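Long-range contact in ribosomal processing cysteine protease Prp (Streptococcus mutans, PDB 2G0I), which probably acts as a cysteine-type peptidase that, as in the Prp family, processes a ribosomal protein during ribosome biogenesis: residues L47-A56 with E95-S106. Sequence-based numbering, arbitrary orientation.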
# COMPACT_ATOMS: atom_id res chain seq x y z
N LEU B 47 4.59 15.14 7.38
CA LEU B 47 5.59 14.36 6.66
C LEU B 47 6.01 15.09 5.40
O LEU B 47 5.16 15.42 4.56
CB LEU B 47 5.00 12.98 6.30
CG LEU B 47 4.82 12.08 7.52
CD1 LEU B 47 3.95 10.89 7.13
CD2 LEU B 47 6.18 11.61 8.09
N GLU B 48 7.31 15.26 5.24
CA GLU B 48 7.85 15.99 4.11
C GLU B 48 8.63 15.13 3.14
O GLU B 48 8.59 15.39 1.96
CB GLU B 48 8.72 17.16 4.58
CG GLU B 48 7.88 18.22 5.33
CD GLU B 48 8.32 19.65 5.03
OE1 GLU B 48 7.45 20.53 4.93
OE2 GLU B 48 9.52 19.86 4.91
N SER B 49 9.35 14.13 3.65
CA SER B 49 10.13 13.26 2.76
C SER B 49 10.37 11.87 3.32
O SER B 49 10.33 11.64 4.52
CB SER B 49 11.48 13.90 2.42
OG SER B 49 12.33 13.98 3.57
N VAL B 50 10.65 10.94 2.41
CA VAL B 50 11.09 9.61 2.82
C VAL B 50 12.16 9.16 1.86
O VAL B 50 12.06 9.38 0.64
CB VAL B 50 9.90 8.60 2.95
CG1 VAL B 50 9.21 8.44 1.61
CG2 VAL B 50 10.43 7.21 3.41
N GLU B 51 13.21 8.57 2.43
CA GLU B 51 14.33 8.09 1.67
C GLU B 51 14.47 6.62 1.97
O GLU B 51 14.49 6.25 3.13
CB GLU B 51 15.58 8.89 2.05
CG GLU B 51 16.85 8.36 1.42
CD GLU B 51 18.10 9.14 1.86
OE1 GLU B 51 17.97 10.33 2.24
OE2 GLU B 51 19.21 8.56 1.82
N LEU B 52 14.53 5.78 0.94
CA LEU B 52 14.74 4.34 1.17
C LEU B 52 15.96 3.81 0.45
O LEU B 52 16.21 4.18 -0.68
CB LEU B 52 13.53 3.52 0.75
CG LEU B 52 12.24 3.85 1.49
CD1 LEU B 52 11.41 4.71 0.58
CD2 LEU B 52 11.51 2.62 1.89
N THR B 53 16.67 2.88 1.10
CA THR B 53 17.78 2.20 0.43
C THR B 53 17.65 0.70 0.64
O THR B 53 17.06 0.29 1.63
CB THR B 53 19.16 2.70 0.96
OG1 THR B 53 19.26 2.41 2.37
CG2 THR B 53 19.31 4.21 0.75
N GLY B 54 18.16 -0.12 -0.29
CA GLY B 54 18.15 -1.60 -0.09
C GLY B 54 16.99 -2.41 -0.69
O GLY B 54 17.04 -3.64 -0.77
N HIS B 55 15.96 -1.72 -1.14
CA HIS B 55 14.68 -2.31 -1.56
C HIS B 55 14.74 -2.94 -2.96
O HIS B 55 13.79 -3.58 -3.40
CB HIS B 55 13.62 -1.19 -1.55
CG HIS B 55 14.08 0.02 -2.29
ND1 HIS B 55 15.00 0.91 -1.77
CD2 HIS B 55 13.82 0.45 -3.55
CE1 HIS B 55 15.27 1.84 -2.66
NE2 HIS B 55 14.56 1.58 -3.75
N ALA B 56 15.85 -2.75 -3.67
CA ALA B 56 16.02 -3.32 -5.00
C ALA B 56 16.17 -4.85 -4.96
O ALA B 56 16.18 -5.52 -6.01
CB ALA B 56 17.20 -2.69 -5.71
N GLU B 95 18.81 1.93 -9.12
CA GLU B 95 18.90 0.50 -8.80
C GLU B 95 20.31 0.07 -8.41
O GLU B 95 20.56 -1.11 -8.16
CB GLU B 95 18.38 -0.36 -9.96
CG GLU B 95 17.01 0.06 -10.49
CD GLU B 95 15.84 -0.38 -9.61
OE1 GLU B 95 15.51 -1.58 -9.66
OE2 GLU B 95 15.23 0.48 -8.92
N PHE B 96 21.23 1.03 -8.35
CA PHE B 96 22.61 0.77 -7.97
C PHE B 96 22.77 0.39 -6.50
O PHE B 96 21.97 0.80 -5.64
N ASP B 97 23.84 -0.37 -6.23
CA ASP B 97 24.23 -0.86 -4.89
C ASP B 97 23.08 -0.98 -3.87
O ASP B 97 23.14 -0.37 -2.79
CB ASP B 97 25.37 -0.02 -4.27
CG ASP B 97 26.07 0.92 -5.27
OD1 ASP B 97 26.58 0.47 -6.33
OD2 ASP B 97 26.14 2.13 -4.97
N GLY B 98 22.05 -1.76 -4.23
CA GLY B 98 20.93 -2.06 -3.33
C GLY B 98 19.66 -1.24 -3.57
O GLY B 98 18.57 -1.57 -3.09
N GLY B 99 19.79 -0.15 -4.30
CA GLY B 99 18.63 0.68 -4.63
C GLY B 99 18.55 1.90 -3.74
O GLY B 99 18.84 1.84 -2.53
N TYR B 100 18.10 3.00 -4.34
CA TYR B 100 17.86 4.26 -3.66
C TYR B 100 16.54 4.87 -4.17
O TYR B 100 16.24 4.84 -5.39
CB TYR B 100 19.02 5.22 -3.93
CG TYR B 100 18.83 6.59 -3.36
CD1 TYR B 100 19.09 6.84 -2.02
CD2 TYR B 100 18.34 7.65 -4.15
CE1 TYR B 100 18.90 8.09 -1.47
CE2 TYR B 100 18.13 8.93 -3.59
CZ TYR B 100 18.43 9.14 -2.24
OH TYR B 100 18.25 10.37 -1.65
N MSE B 101 15.77 5.45 -3.25
CA MSE B 101 14.56 6.15 -3.62
C MSE B 101 14.35 7.28 -2.63
O MSE B 101 14.54 7.11 -1.43
CB MSE B 101 13.38 5.19 -3.58
CG MSE B 101 12.07 5.78 -3.98
SE MSE B 101 10.59 4.48 -3.71
CE MSE B 101 11.38 2.90 -4.31
N LYS B 102 13.99 8.45 -3.13
CA LYS B 102 13.62 9.50 -2.24
C LYS B 102 12.40 10.20 -2.79
O LYS B 102 12.42 10.67 -3.96
CB LYS B 102 14.79 10.46 -2.04
CG LYS B 102 14.41 11.59 -1.06
CD LYS B 102 15.61 12.44 -0.67
CE LYS B 102 15.19 13.38 0.43
NZ LYS B 102 16.30 14.20 0.93
N ILE B 103 11.34 10.24 -1.99
CA ILE B 103 10.12 10.99 -2.32
C ILE B 103 10.20 12.26 -1.51
O ILE B 103 10.36 12.18 -0.28
CB ILE B 103 8.86 10.21 -1.92
CG1 ILE B 103 8.86 8.87 -2.66
CG2 ILE B 103 7.56 11.03 -2.22
CD1 ILE B 103 8.10 7.75 -1.93
N ASP B 104 10.12 13.42 -2.15
CA ASP B 104 10.40 14.65 -1.41
C ASP B 104 9.31 15.68 -1.73
O ASP B 104 9.16 16.05 -2.89
CB ASP B 104 11.78 15.16 -1.75
CG ASP B 104 12.23 16.31 -0.83
OD1 ASP B 104 11.44 16.85 -0.03
OD2 ASP B 104 13.42 16.65 -0.93
N LEU B 105 8.56 16.06 -0.71
CA LEU B 105 7.46 17.03 -0.85
C LEU B 105 7.86 18.41 -0.31
O LEU B 105 7.04 19.34 -0.30
CB LEU B 105 6.19 16.55 -0.10
CG LEU B 105 5.45 15.27 -0.49
CD1 LEU B 105 4.36 15.04 0.47
CD2 LEU B 105 4.86 15.35 -1.90
N SER B 106 9.08 18.51 0.16
CA SER B 106 9.59 19.74 0.81
C SER B 106 9.26 21.04 0.06
O SER B 106 8.91 22.05 0.67
CB SER B 106 11.08 19.62 1.03
OG SER B 106 11.34 18.46 1.82
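At the edge of the Y100 ring the E51 carboxylate oxygen OE2 lies in plane, 3.3 Å from Y100 CE1. Along that edge the T53 methyl CG2 comes within 3.8 Å of Y100 CD1. Both E51 and Y100 leave their strands with CG anti to N (chi1 173° and 176°), which carries the extended glutamate across to the ring, carboxylate and ring planes 65° apart. The H55 ring takes T53 CA and the carbonyl carbon of Y100 at its edge. The selenomethionine M101, bent at chi3, brings its CE obliquely to 3.5 Å from H55 NE2. Y100 shares its face of the sheet with E51, K102, T53, S49 and D104, whereas V50, L52, M101 and I103 occupy the other, where V50 CG1 packs alongside I103 CD1 at 3.8 Å. The backbone shows textbook antiparallel pairing: V50 with I103 and L52 with M101 are hydrogen-bonded pairs, the shortest cross-strand bond running from L52 N to M101 O (2.7 Å), and non-hydrogen-bonded pairs alternate with them. Past the strand ends, G54 N to G99 O and A56 N to G98 O (3.0 Å) carry the backbone bonding into the loops. At the far end L105 N bonds to E48 O, while D104 OD1 accepts S106 N in an Asx turn; the E48 carboxylate is held by salt bridges to R43 and K111. On the other side of strand 47-53, E48 and S49 both face I41 in a classic beta bulge. Strands 47-53 and 100-104 thus form adjacent inner strands in the mixed sheet of a two-layer alpha-beta sandwich, L47 and L105 packing on helix 114-133.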